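Local atomic coordinates of CELL WALL surface anchor family protein (Streptococcus pneumoniae, PDB entry 2WW8), a protein that serves as the adhesin of the pneumococcal pilus, probably attaching the bacterium to host cells through an integrin-like domain that carries a magnesium ion. Residues K49-E54 with E88-N93; D64-L69 with S79-A84; S211-Y216 with L668-K673; E284-K289 with G436-V441; A356-K361 with P390-P395. All blocks are in the same frame, centred on the assembly; numbering follows the deposited sequence. Where two conformers were deposited one is given.

Interaction 1: K49-E54 with E88-N93; sequences KVVIKE and EAIFSN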
# COMPACT_ATOMS: atom_id res chain seq x y z
N LYS A 49 2.56 35.60 -20.10
CA LYS A 49 3.69 36.32 -19.52
C LYS A 49 4.89 36.43 -20.46
O LYS A 49 5.26 35.45 -21.11
CB LYS A 49 4.16 35.71 -18.20
CG LYS A 49 5.35 36.44 -17.61
CD LYS A 49 5.90 35.70 -16.43
CE LYS A 49 6.97 36.45 -15.71
NZ LYS A 49 7.12 35.94 -14.32
N VAL A 50 5.51 37.61 -20.52
CA VAL A 50 6.73 37.83 -21.30
C VAL A 50 7.67 38.80 -20.58
O VAL A 50 7.21 39.73 -19.92
CB VAL A 50 6.43 38.25 -22.76
CG1 VAL A 50 5.81 39.65 -22.82
CG2 VAL A 50 7.68 38.13 -23.62
N VAL A 51 8.97 38.56 -20.68
CA VAL A 51 9.96 39.37 -19.96
C VAL A 51 11.00 39.86 -20.99
O VAL A 51 11.39 39.10 -21.89
CB VAL A 51 10.58 38.55 -18.78
CG1 VAL A 51 11.81 39.23 -18.16
CG2 VAL A 51 9.53 38.19 -17.71
N ILE A 52 11.43 41.13 -20.89
CA ILE A 52 12.48 41.68 -21.77
C ILE A 52 13.68 42.22 -20.99
O ILE A 52 13.52 43.03 -20.08
CB ILE A 52 12.02 42.80 -22.72
CG1 ILE A 52 10.74 42.43 -23.49
CG2 ILE A 52 13.10 43.04 -23.76
CD1 ILE A 52 9.46 42.98 -22.87
N LYS A 53 14.85 41.72 -21.35
CA LYS A 53 16.13 42.19 -20.83
C LYS A 53 16.82 42.99 -21.93
O LYS A 53 16.70 42.63 -23.11
CB LYS A 53 17.06 41.03 -20.45
CG LYS A 53 16.72 40.32 -19.16
CD LYS A 53 17.82 39.34 -18.78
CE LYS A 53 17.58 38.88 -17.36
NZ LYS A 53 18.87 38.38 -16.79
N GLU A 54 17.54 44.05 -21.51
CA GLU A 54 18.42 44.83 -22.40
C GLU A 54 19.88 44.84 -21.93
O GLU A 54 20.17 45.14 -20.76
CB GLU A 54 17.90 46.25 -22.58
CG GLU A 54 16.45 46.31 -23.08
CD GLU A 54 16.19 47.52 -23.96
OE1 GLU A 54 16.98 48.49 -23.86
OE2 GLU A 54 15.20 47.49 -24.74
N GLU A 88 15.05 43.58 -15.51
CA GLU A 88 14.02 42.97 -16.36
C GLU A 88 12.76 43.83 -16.48
O GLU A 88 12.34 44.44 -15.50
CB GLU A 88 13.55 41.64 -15.76
CG GLU A 88 14.49 40.42 -15.83
CD GLU A 88 14.07 39.27 -14.91
OE1 GLU A 88 13.06 39.40 -14.18
OE2 GLU A 88 14.77 38.23 -14.89
N ALA A 89 12.15 43.87 -17.66
CA ALA A 89 10.79 44.40 -17.76
C ALA A 89 9.76 43.27 -17.96
O ALA A 89 9.83 42.52 -18.92
CB ALA A 89 10.67 45.43 -18.86
N ILE A 90 8.81 43.16 -17.04
CA ILE A 90 7.95 41.98 -16.95
C ILE A 90 6.50 42.36 -17.25
O ILE A 90 5.94 43.19 -16.53
CB ILE A 90 8.00 41.40 -15.51
CG1 ILE A 90 9.45 41.24 -15.02
CG2 ILE A 90 7.24 40.08 -15.43
CD1 ILE A 90 9.58 41.31 -13.52
N PHE A 91 5.90 41.78 -18.28
CA PHE A 91 4.45 41.79 -18.46
C PHE A 91 3.75 40.52 -17.94
O PHE A 91 3.99 39.42 -18.44
CB PHE A 91 4.09 41.98 -19.94
CG PHE A 91 4.49 43.31 -20.51
CD1 PHE A 91 3.57 44.35 -20.56
CD2 PHE A 91 5.78 43.52 -21.00
CE1 PHE A 91 3.92 45.58 -21.09
CE2 PHE A 91 6.15 44.75 -21.54
CZ PHE A 91 5.22 45.79 -21.58
N SER A 92 2.88 40.67 -16.94
CA SER A 92 2.15 39.57 -16.31
C SER A 92 0.69 39.50 -16.76
O SER A 92 0.22 40.40 -17.46
CB SER A 92 2.13 39.81 -14.80
OG SER A 92 3.45 39.79 -14.28
N ASN A 93 -0.05 38.46 -16.39
CA ASN A 93 -1.50 38.49 -16.56
C ASN A 93 -2.06 38.89 -17.93
O ASN A 93 -3.04 39.63 -18.05
CB ASN A 93 -2.10 39.36 -15.46
CG ASN A 93 -1.86 38.76 -14.11
OD1 ASN A 93 -0.74 38.72 -13.62
ND2 ASN A 93 -2.93 38.24 -13.51

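Interaction 2: D64-L69 with S79-A84; sequences DAVFEL and SQRTEA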
# COMPACT_ATOMS: atom_id res chain seq x y z
N ASP A 64 15.99 51.17 -16.88
CA ASP A 64 15.19 52.33 -17.30
C ASP A 64 14.57 52.32 -18.71
O ASP A 64 13.98 53.32 -19.12
CB ASP A 64 15.95 53.65 -17.03
CG ASP A 64 16.41 53.81 -15.57
OD1 ASP A 64 15.98 53.02 -14.70
OD2 ASP A 64 17.20 54.73 -15.25
N ALA A 65 14.67 51.21 -19.44
CA ALA A 65 13.94 51.05 -20.71
C ALA A 65 12.41 50.96 -20.54
O ALA A 65 11.93 50.58 -19.46
CB ALA A 65 14.48 49.83 -21.48
N VAL A 66 11.66 51.31 -21.58
CA VAL A 66 10.21 51.46 -21.46
C VAL A 66 9.48 50.76 -22.62
O VAL A 66 9.68 51.11 -23.78
CB VAL A 66 9.77 52.95 -21.22
CG1 VAL A 66 8.33 53.23 -21.68
CG2 VAL A 66 9.93 53.34 -19.74
N PHE A 67 8.64 49.78 -22.27
CA PHE A 67 7.95 48.95 -23.26
C PHE A 67 6.45 49.08 -23.28
O PHE A 67 5.83 49.37 -22.26
CB PHE A 67 8.33 47.46 -23.11
CG PHE A 67 9.78 47.18 -23.42
CD1 PHE A 67 10.18 46.90 -24.72
CD2 PHE A 67 10.73 47.25 -22.40
CE1 PHE A 67 11.52 46.65 -24.99
CE2 PHE A 67 12.08 47.01 -22.66
CZ PHE A 67 12.47 46.72 -23.97
N GLU A 68 5.87 48.80 -24.44
CA GLU A 68 4.43 48.82 -24.63
C GLU A 68 3.84 47.56 -25.25
O GLU A 68 4.29 47.10 -26.30
CB GLU A 68 3.98 50.06 -25.40
CG GLU A 68 4.33 51.29 -24.56
CD GLU A 68 3.61 52.57 -24.95
OE1 GLU A 68 2.98 52.62 -26.04
OE2 GLU A 68 3.70 53.52 -24.14
N LEU A 69 2.82 47.04 -24.58
CA LEU A 69 2.10 45.87 -25.08
C LEU A 69 0.66 46.25 -25.42
O LEU A 69 -0.12 46.66 -24.55
CB LEU A 69 2.15 44.72 -24.07
CG LEU A 69 1.59 43.38 -24.54
CD1 LEU A 69 2.43 42.75 -25.65
CD2 LEU A 69 1.40 42.45 -23.33
N SER A 79 1.81 49.50 -20.37
CA SER A 79 3.23 49.77 -20.58
C SER A 79 4.02 49.40 -19.33
O SER A 79 3.53 49.53 -18.21
CB SER A 79 3.43 51.23 -20.98
OG SER A 79 3.65 52.04 -19.84
N GLN A 80 5.26 48.96 -19.52
CA GLN A 80 6.10 48.48 -18.42
C GLN A 80 7.54 48.97 -18.56
O GLN A 80 8.04 49.17 -19.66
CB GLN A 80 6.04 46.94 -18.37
CG GLN A 80 6.44 46.31 -17.03
CD GLN A 80 5.39 46.48 -15.93
OE1 GLN A 80 4.19 46.40 -16.18
NE2 GLN A 80 5.86 46.71 -14.71
N ARG A 81 8.21 49.11 -17.42
CA ARG A 81 9.50 49.78 -17.33
C ARG A 81 10.54 48.83 -16.73
O ARG A 81 10.29 48.23 -15.69
CB ARG A 81 9.31 51.04 -16.47
CG ARG A 81 10.54 51.85 -16.10
CD ARG A 81 10.11 53.24 -15.60
NE ARG A 81 11.22 53.99 -15.00
CZ ARG A 81 12.03 54.84 -15.64
NH1 ARG A 81 11.90 55.09 -16.94
NH2 ARG A 81 12.99 55.46 -14.97
N THR A 82 11.70 48.67 -17.36
CA THR A 82 12.68 47.72 -16.84
C THR A 82 13.08 47.98 -15.38
O THR A 82 13.71 48.99 -15.05
CB THR A 82 13.89 47.42 -17.78
OG1 THR A 82 15.00 48.26 -17.46
CG2 THR A 82 13.53 47.58 -19.26
N GLU A 83 12.69 47.05 -14.51
CA GLU A 83 12.85 47.11 -13.05
C GLU A 83 14.30 47.19 -12.58
O GLU A 83 15.23 46.74 -13.26
CB GLU A 83 12.07 45.97 -12.37
CG GLU A 83 10.60 46.31 -12.13
CD GLU A 83 9.62 45.26 -12.66
OE1 GLU A 83 9.54 44.16 -12.05
OE2 GLU A 83 8.93 45.53 -13.67
N ALA A 84 14.47 47.77 -11.39
CA ALA A 84 15.76 48.29 -10.91
C ALA A 84 16.84 47.27 -10.55
O ALA A 84 17.93 47.32 -11.12
CB ALA A 84 15.53 49.27 -9.76

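Interaction 3: S211-Y216 with L668-K673; sequences SGKTVY and LGTDEK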
# COMPACT_ATOMS: atom_id res chain seq x y z
N SER A 211 -8.32 -6.71 -5.18
CA SER A 211 -8.25 -7.96 -4.43
C SER A 211 -9.67 -8.38 -4.12
O SER A 211 -10.57 -7.52 -3.93
CB SER A 211 -7.44 -7.75 -3.16
OG SER A 211 -8.28 -7.20 -2.17
N GLY A 212 -9.91 -9.69 -4.15
CA GLY A 212 -11.27 -10.22 -4.00
C GLY A 212 -11.61 -10.72 -2.60
O GLY A 212 -10.86 -10.53 -1.60
N LYS A 213 -12.75 -11.39 -2.54
CA LYS A 213 -13.24 -11.95 -1.30
C LYS A 213 -13.92 -13.29 -1.61
O LYS A 213 -14.68 -13.42 -2.57
CB LYS A 213 -14.24 -10.98 -0.64
CG LYS A 213 -14.79 -11.47 0.72
CD LYS A 213 -15.65 -10.43 1.43
CE LYS A 213 -14.90 -9.11 1.72
NZ LYS A 213 -15.80 -8.06 2.35
N THR A 214 -13.65 -14.30 -0.78
CA THR A 214 -14.37 -15.55 -0.86
C THR A 214 -15.57 -15.52 0.10
O THR A 214 -15.40 -15.29 1.30
CB THR A 214 -13.39 -16.76 -0.56
OG1 THR A 214 -12.31 -16.72 -1.51
CG2 THR A 214 -14.15 -18.09 -0.73
N VAL A 215 -16.77 -15.80 -0.41
CA VAL A 215 -18.04 -15.79 0.34
C VAL A 215 -18.54 -17.23 0.46
O VAL A 215 -18.61 -17.94 -0.55
CB VAL A 215 -19.13 -14.95 -0.37
CG1 VAL A 215 -20.33 -14.77 0.58
CG2 VAL A 215 -18.55 -13.61 -0.77
N TYR A 216 -18.83 -17.69 1.69
CA TYR A 216 -19.39 -19.01 1.86
C TYR A 216 -20.88 -18.82 2.12
O TYR A 216 -21.27 -17.97 2.92
CB TYR A 216 -18.70 -19.68 3.06
CG TYR A 216 -17.21 -19.82 2.84
CD1 TYR A 216 -16.71 -20.80 1.98
CD2 TYR A 216 -16.31 -18.96 3.48
CE1 TYR A 216 -15.35 -20.92 1.75
CE2 TYR A 216 -14.95 -19.07 3.26
CZ TYR A 216 -14.49 -20.06 2.41
OH TYR A 216 -13.15 -20.18 2.17
N LEU A 668 -11.33 -13.34 -8.65
CA LEU A 668 -10.57 -13.18 -7.41
C LEU A 668 -11.41 -13.40 -6.18
O LEU A 668 -12.55 -12.85 -6.04
CB LEU A 668 -9.98 -11.76 -7.34
CG LEU A 668 -9.12 -11.41 -8.56
CD1 LEU A 668 -9.01 -9.90 -8.70
CD2 LEU A 668 -7.74 -12.09 -8.46
N GLY A 669 -10.83 -14.24 -5.32
CA GLY A 669 -11.31 -14.48 -3.97
C GLY A 669 -10.40 -13.85 -2.93
O GLY A 669 -9.61 -12.94 -3.21
N THR A 670 -10.56 -14.31 -1.71
CA THR A 670 -9.83 -13.75 -0.58
C THR A 670 -8.33 -13.93 -0.81
O THR A 670 -7.93 -15.00 -1.25
CB THR A 670 -10.29 -14.52 0.69
OG1 THR A 670 -11.61 -14.07 1.04
CG2 THR A 670 -9.33 -14.33 1.86
N ASP A 671 -7.50 -12.94 -0.55
CA ASP A 671 -6.05 -13.01 -0.72
C ASP A 671 -5.60 -13.20 -2.17
O ASP A 671 -4.47 -13.61 -2.38
CB ASP A 671 -5.36 -14.05 0.20
CG ASP A 671 -5.47 -13.67 1.70
OD1 ASP A 671 -5.35 -12.47 2.05
OD2 ASP A 671 -5.68 -14.56 2.57
N GLU A 672 -6.45 -12.88 -3.15
CA GLU A 672 -6.09 -12.95 -4.56
C GLU A 672 -6.11 -11.53 -5.03
O GLU A 672 -7.15 -10.85 -4.96
CB GLU A 672 -7.10 -13.82 -5.36
CG GLU A 672 -7.02 -15.26 -4.82
CD GLU A 672 -7.84 -16.32 -5.55
OE1 GLU A 672 -8.95 -16.04 -6.09
OE2 GLU A 672 -7.35 -17.48 -5.55
N LYS A 673 -4.98 -11.09 -5.58
CA LYS A 673 -4.84 -9.69 -5.89
C LYS A 673 -4.13 -9.49 -7.23
O LYS A 673 -3.14 -10.16 -7.51
CB LYS A 673 -4.10 -9.04 -4.78
CG LYS A 673 -3.83 -7.50 -4.96
CD LYS A 673 -3.11 -7.11 -3.64
CE LYS A 673 -2.93 -5.60 -3.45
NZ LYS A 673 -1.69 -5.23 -2.63
O HOH W 1 -8.62 -9.98 -0.52
O HOH W 2 -13.05 -15.16 3.02

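Interaction 4: E284-K289 with G436-V441; sequences EFTVEK and GEHTIV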
# COMPACT_ATOMS: atom_id res chain seq x y z
N GLU A 284 -7.95 -26.04 37.86
CA GLU A 284 -7.24 -27.07 38.60
C GLU A 284 -7.90 -28.42 38.41
O GLU A 284 -9.11 -28.49 38.43
CB GLU A 284 -7.19 -26.74 40.09
CG GLU A 284 -6.13 -27.54 40.81
CD GLU A 284 -5.94 -27.04 42.23
OE1 GLU A 284 -5.07 -26.19 42.48
OE2 GLU A 284 -6.69 -27.47 43.11
N PHE A 285 -7.11 -29.47 38.16
CA PHE A 285 -7.63 -30.81 37.94
C PHE A 285 -6.70 -31.84 38.56
O PHE A 285 -5.51 -31.55 38.71
CB PHE A 285 -7.78 -31.07 36.43
CG PHE A 285 -8.70 -32.23 36.14
CD1 PHE A 285 -10.05 -32.13 36.49
CD2 PHE A 285 -8.23 -33.41 35.60
CE1 PHE A 285 -10.91 -33.19 36.29
CE2 PHE A 285 -9.07 -34.50 35.41
CZ PHE A 285 -10.44 -34.37 35.74
N THR A 286 -7.22 -33.03 38.89
CA THR A 286 -6.51 -34.16 39.48
C THR A 286 -6.74 -35.38 38.58
O THR A 286 -7.90 -35.68 38.17
CB THR A 286 -6.98 -34.42 40.90
OG1 THR A 286 -6.66 -33.29 41.75
CG2 THR A 286 -6.24 -35.66 41.52
N VAL A 287 -5.65 -36.08 38.29
CA VAL A 287 -5.72 -37.41 37.65
C VAL A 287 -5.06 -38.43 38.58
O VAL A 287 -4.21 -38.06 39.38
CB VAL A 287 -5.03 -37.51 36.27
CG1 VAL A 287 -5.83 -36.69 35.24
CG2 VAL A 287 -3.57 -37.09 36.38
N GLU A 288 -5.47 -39.70 38.47
CA GLU A 288 -4.80 -40.78 39.15
C GLU A 288 -4.05 -41.67 38.20
O GLU A 288 -4.47 -41.89 37.04
CB GLU A 288 -5.74 -41.65 39.99
CG GLU A 288 -6.23 -40.99 41.25
CD GLU A 288 -7.02 -42.00 42.11
OE1 GLU A 288 -6.69 -43.21 42.13
OE2 GLU A 288 -7.98 -41.58 42.78
N LYS A 289 -2.95 -42.22 38.71
CA LYS A 289 -2.13 -43.13 37.93
C LYS A 289 -1.65 -44.30 38.79
O LYS A 289 -1.83 -44.26 40.01
CB LYS A 289 -0.90 -42.35 37.46
CG LYS A 289 -1.20 -41.28 36.44
CD LYS A 289 -1.65 -41.80 35.12
CE LYS A 289 -2.09 -40.57 34.31
NZ LYS A 289 -2.37 -40.97 32.86
N GLY A 436 -14.27 -36.06 43.70
CA GLY A 436 -13.54 -35.63 42.53
C GLY A 436 -13.72 -36.62 41.41
O GLY A 436 -13.97 -37.82 41.66
N GLU A 437 -13.56 -36.12 40.19
CA GLU A 437 -13.71 -36.94 39.01
C GLU A 437 -12.77 -38.15 38.95
O GLU A 437 -13.17 -39.22 38.48
CB GLU A 437 -13.46 -36.05 37.79
CG GLU A 437 -13.50 -36.87 36.49
CD GLU A 437 -13.87 -35.99 35.29
OE1 GLU A 437 -14.91 -35.28 35.29
OE2 GLU A 437 -12.99 -35.99 34.41
N HIS A 438 -11.52 -37.96 39.38
CA HIS A 438 -10.52 -39.01 39.35
C HIS A 438 -11.00 -40.19 40.17
O HIS A 438 -10.51 -41.28 39.96
CB HIS A 438 -9.18 -38.54 39.95
CG HIS A 438 -9.27 -37.94 41.32
ND1 HIS A 438 -8.83 -38.60 42.45
CD2 HIS A 438 -9.73 -36.74 41.74
CE1 HIS A 438 -9.00 -37.82 43.51
NE2 HIS A 438 -9.53 -36.68 43.10
N THR A 439 -11.95 -40.01 41.10
CA THR A 439 -12.41 -41.17 41.88
C THR A 439 -13.50 -42.04 41.23
O THR A 439 -13.84 -43.16 41.72
CB THR A 439 -12.93 -40.78 43.32
OG1 THR A 439 -14.16 -40.05 43.16
CG2 THR A 439 -11.92 -40.00 44.17
N ILE A 440 -14.09 -41.53 40.16
CA ILE A 440 -15.10 -42.31 39.45
C ILE A 440 -14.79 -42.61 38.00
O ILE A 440 -15.31 -43.59 37.47
CB ILE A 440 -16.48 -41.65 39.44
CG1 ILE A 440 -16.31 -40.23 38.89
CG2 ILE A 440 -17.11 -41.78 40.89
CD1 ILE A 440 -17.52 -39.34 38.82
N VAL A 441 -13.96 -41.80 37.37
CA VAL A 441 -13.64 -42.02 35.95
C VAL A 441 -13.03 -43.40 35.70
O VAL A 441 -12.25 -43.95 36.52
CB VAL A 441 -12.75 -40.85 35.41
CG1 VAL A 441 -11.22 -40.96 35.90
CG2 VAL A 441 -12.74 -40.76 33.91

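Interaction 5: A356-K361 with P390-P395; sequences ATFTQK and PTMSYP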
# COMPACT_ATOMS: atom_id res chain seq x y z
N ALA A 356 -3.94 -38.14 28.22
CA ALA A 356 -4.63 -39.29 27.64
C ALA A 356 -5.85 -38.77 26.81
O ALA A 356 -5.93 -37.58 26.53
CB ALA A 356 -5.13 -40.23 28.75
N THR A 357 -6.83 -39.62 26.51
CA THR A 357 -7.87 -39.35 25.51
C THR A 357 -9.26 -39.61 26.11
O THR A 357 -9.79 -40.73 26.03
CB THR A 357 -7.62 -40.14 24.23
OG1 THR A 357 -6.25 -39.93 23.87
CG2 THR A 357 -8.54 -39.67 23.03
N PHE A 358 -9.84 -38.57 26.72
CA PHE A 358 -11.18 -38.69 27.34
C PHE A 358 -12.25 -38.09 26.41
O PHE A 358 -12.72 -36.98 26.61
CB PHE A 358 -11.22 -38.00 28.69
CG PHE A 358 -12.42 -38.32 29.56
CD1 PHE A 358 -13.48 -39.13 29.11
CD2 PHE A 358 -12.41 -37.89 30.87
CE1 PHE A 358 -14.56 -39.42 29.96
CE2 PHE A 358 -13.48 -38.18 31.75
CZ PHE A 358 -14.57 -38.93 31.31
N THR A 359 -12.54 -38.84 25.36
CA THR A 359 -13.34 -38.36 24.22
C THR A 359 -14.75 -38.00 24.72
O THR A 359 -15.27 -36.95 24.35
CB THR A 359 -13.49 -39.50 23.17
OG1 THR A 359 -12.17 -39.92 22.83
CG2 THR A 359 -14.17 -38.97 21.85
N GLN A 360 -15.33 -38.82 25.60
CA GLN A 360 -16.70 -38.56 26.05
C GLN A 360 -16.91 -37.20 26.67
O GLN A 360 -17.90 -36.50 26.47
CB GLN A 360 -17.07 -39.64 27.07
CG GLN A 360 -18.51 -39.56 27.47
CD GLN A 360 -18.88 -40.66 28.49
OE1 GLN A 360 -18.05 -41.46 28.98
NE2 GLN A 360 -20.20 -40.65 28.83
N LYS A 361 -15.92 -36.81 27.46
CA LYS A 361 -15.97 -35.55 28.17
C LYS A 361 -15.94 -34.36 27.19
O LYS A 361 -16.60 -33.32 27.39
CB LYS A 361 -14.81 -35.49 29.20
CG LYS A 361 -14.82 -34.25 30.15
CD LYS A 361 -13.76 -34.38 31.29
CE LYS A 361 -14.10 -33.35 32.41
NZ LYS A 361 -13.13 -33.44 33.55
N PRO A 390 -10.70 -43.52 22.40
CA PRO A 390 -10.79 -43.15 23.81
C PRO A 390 -10.05 -44.16 24.71
O PRO A 390 -10.02 -45.35 24.44
CB PRO A 390 -12.31 -43.17 24.13
CG PRO A 390 -12.99 -44.01 23.02
CD PRO A 390 -12.04 -43.83 21.80
N THR A 391 -9.49 -43.67 25.81
CA THR A 391 -8.78 -44.49 26.74
C THR A 391 -9.24 -44.13 28.16
O THR A 391 -8.64 -44.59 29.14
CB THR A 391 -7.23 -44.33 26.62
OG1 THR A 391 -6.89 -42.95 26.75
CG2 THR A 391 -6.64 -44.90 25.28
N MET A 392 -10.31 -43.33 28.25
CA MET A 392 -11.03 -43.00 29.44
C MET A 392 -12.52 -42.85 29.12
O MET A 392 -12.87 -42.49 27.99
CB MET A 392 -10.53 -41.62 29.94
CG MET A 392 -9.10 -41.80 30.44
SD MET A 392 -8.35 -40.24 31.06
CE MET A 392 -9.19 -40.03 32.63
N SER A 393 -13.39 -43.06 30.10
CA SER A 393 -14.83 -42.85 29.84
C SER A 393 -15.48 -42.68 31.22
O SER A 393 -14.87 -43.04 32.25
CB SER A 393 -15.41 -44.10 29.11
OG SER A 393 -15.10 -45.29 29.82
N TYR A 394 -16.70 -42.16 31.28
CA TYR A 394 -17.49 -42.15 32.53
C TYR A 394 -18.19 -43.49 32.71
O TYR A 394 -18.58 -44.09 31.73
CB TYR A 394 -18.52 -41.03 32.55
CG TYR A 394 -17.91 -39.64 32.74
CD1 TYR A 394 -17.33 -39.26 33.94
CD2 TYR A 394 -18.05 -38.69 31.75
CE1 TYR A 394 -16.82 -37.97 34.13
CE2 TYR A 394 -17.60 -37.40 31.92
CZ TYR A 394 -16.98 -37.05 33.10
OH TYR A 394 -16.48 -35.78 33.18
N PRO A 395 -18.31 -43.98 33.95
CA PRO A 395 -18.93 -45.27 34.22
C PRO A 395 -20.47 -45.16 34.03
O PRO A 395 -21.08 -44.15 34.37
CB PRO A 395 -18.58 -45.55 35.71
CG PRO A 395 -18.46 -44.18 36.33
CD PRO A 395 -17.86 -43.31 35.19
O HOH W 3 -4.94 -41.89 25.16
O HOH W 4 -14.45 -41.39 26.24

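Interaction 1: K49-E54 with E88-N93
Phe91 and Ile52 are the apolar centre of this antiparallel strand pair in a prealbumin-like domain. CD1 of Ile52 reaches obliquely to the edge of the Phe91 ring, 4.0 Å from CE2, while Val50 CG1 lies alongside Phe91 CB at 4.1 Å. Val50, Ile52, Ala89 and Phe91 share one face of the sheet, and Phe67 and Leu69 of strand 66-71 pack against Phe91 from the second sheet of the sandwich. On the opposite face, Val51 CG2 meets Ile90 CG2 at 3.7 Å, and Val51 CG1, anti to its backbone N, crosses the CG of Glu88. Four backbone bonds tie the ladder, in the pairs Val50 with Phe91 and Ile52 with Ala89; the straightest, Ala89 N to Ile52 O, is 2.9 Å long with 176° at the hydrogen. Farther out, the extended chain of Lys49 lays its CE on Ile90 CG2 (3.7 Å) and takes NZ to a salt bridge with Glu139. Glu88 OE2 is bound by Arg137, and Lys53 NZ stays 4.5 Å from that same OE2, beyond a salt bridge. The chemistry implies a pairing set by main-chain bonds and apolar packing, while the charged ends of Lys49 and Glu88 are engaged elsewhere.

Interaction 2: D64-L69 with S79-A84
Ser79, within strand 77-81 of this beta hairpin, faces Glu68 in a non-hydrogen-bonded antiparallel pair. Its CB rests on Glu68 CG at 3.7 Å, and its CA-H approaches the carbonyl O of Phe67. Gln80 comes next and forms the hydrogen-bonded pair with Phe67: Phe67 N donates to Gln80 O over 2.7 Å, nearly along the C=O axis, and Gln80 N returns a 2.8 Å bond to Phe67 O. Arg81 then faces Val66. Its CG lies anti to the backbone N and its chain stays extended to NE, which carries the guanidinium past Val66 CG2, found at the edge of the group 3.8 Å from NH1, and over the backbone of Asp64. The carboxylate of Asp64 lies almost parallel to the guanidinium, the planes 12° apart, and OD1 is 3.9 Å from Arg81 NH2. No N-H points at that oxygen, so this long salt bridge rests on charge alone. At Thr82 the strand has ended, but its N still bonds to Ala65 O at 2.8 Å. CG2 of Thr82 is pressed tightly on Ala65 CB (3.3 Å) and also meets the edge of the Phe67 ring. Within the prealbumin-like domain, strand 77-81 is the outermost of its sheet, strand 66-71 continues the sheet into strand 97-105, and Phe67 packs on Ile52 of strand 48-55 in the facing sheet.

Interaction 3: S211-Y216 with L668-K673
A type II beta turn from Gly669 to Glu672, joining strands 660-668 and 673-682 of the Ig-like domain, docks against the interrupted strand 203-218. The turn closes through Glu672 N bonding to Gly669 O, and Asp671 takes the positive phi (65°) that its third position requires. Glu672 OE1 folds back to accept Gly669 N at 2.7 Å, from above the carboxylate plane, and the same oxygen is salt-bridged to Lys591. Across the contact, two threonines exchange bonds: Thr214 N donates to Thr670 OG1 (2.7 Å, 175° at the hydrogen), and Thr670 N donates to Thr214 OG1 (3.0 Å). Each hydroxyl stands anti to its own carbonyl carbon, beside its backbone N, which puts donor and acceptor of each residue side by side. Gly212 N adds a 3.1 Å bond to Glu672 O. Gly212, without a side chain, lets Leu668 O come up to its CA, in a CA-H...O contact. Water 2 links Thr670 OG1 to Thr214 O, while water 1 donates to Gly212 O and accepts from Asp671 N. The turn thus lies along one edge of 211-216, while alternate residues bond away from it: Ser211 to Thr188 of strand 187-196, Val215 to Lys590 of strand 587-591.

Interaction 4: E284-K289 with G436-V441
This is a surface contact built on a His-carboxylate hydrogen bond, in the magnesium-bearing domain whose parallel sheet and metal site are consistent with an integrin-type von Willebrand A fold. It joins strand 284-292 of the antiparallel sheet to the loop 436-441, helical in backbone angles only at 437-439. His438 ND1 donates to Glu288 OE2 over 3.1 Å with 168° at the hydrogen, and the oxygen uses its anti lone pair while lying close to the imidazole plane. Glu288 OE1 is salt-bridged to Arg298, which fixes the carboxylate and would probably weaken its polarising effect on the imidazole. A crowded chi1 of 53°, with CG between the backbone N and the carbonyl carbon, turns the ring toward the strand. The edge of the Phe285 ring meets Glu437, its CZ 3.3 Å from OE2, in a carboxylate also bound by Lys361 and Tyr394. The imidazole is sandwiched: Thr439 CG2 lies over one face toward the rim, and Thr286 CG2 stands over the other, 3.7 Å from the ring centroid.

Interaction 5: A356-K361 with P390-P395
The N-terminal end of helix 359-373 meets segment 390-395 beside the magnesium site, which is consistent with a metal ion-dependent adhesion site (MIDAS); the Thr357 side chain is about 4 Å from the ion. Thr357 O accepts Thr391 N at 3.0 Å, in the carbonyl plane, and a weak second bond from Met392 N. Water 3 joins the hydroxyls of Thr357 and Thr391, 2.7 Å from each OG1. Phe358, at the N-cap position, brings no polar side-chain atom to the helix. The N-H of Gln360 is instead satisfied by water 4, which donates to Met392 O at 2.6 Å. The extended Gln360 chain carries OE1 to Tyr394 N at 2.8 Å, the donor lying 33° out of the amide carbonyl plane. Ser393 OG is bound by His515, Lys361 NZ is salt-bridged to Glu437 OE2, and Tyr394 OH bonds to Glu437 OE1. Between these polar groups the Phe358 ring is buried: Met392 CB lies over its face, with SD oblique in a Met-aromatic contact. In an edge-to-face pair, the planes tilted at 58°, Phe358 turns its edge to Tyr394, its CZ centred over the tyrosine ring and 3.4 Å from CE2.

Interactions 1 and 2 are partly buried strand ladders, one in each of the two facing sheets of a prealbumin-like domain: the hairpin of interaction 2 is nested in the loop closed by interaction 1, and Glu83 N probably bonds to Glu88 O where they touch. Each has an aromatic ring on the inward face (Phe91, Phe67) and charged chains among aliphatic ones on the other. Interactions 4 and 5, centres about 97 to 106 Å from those two, share the magnesium-bearing domain and meet at Glu437. Interaction 5 is buried, with waters and aromatic packing, whereas interaction 4 lies at the surface and relies on a His-carboxylate bond and a threonine methyl over the imidazole. Interaction 3, nearest the chain's centre, encloses both in sequence.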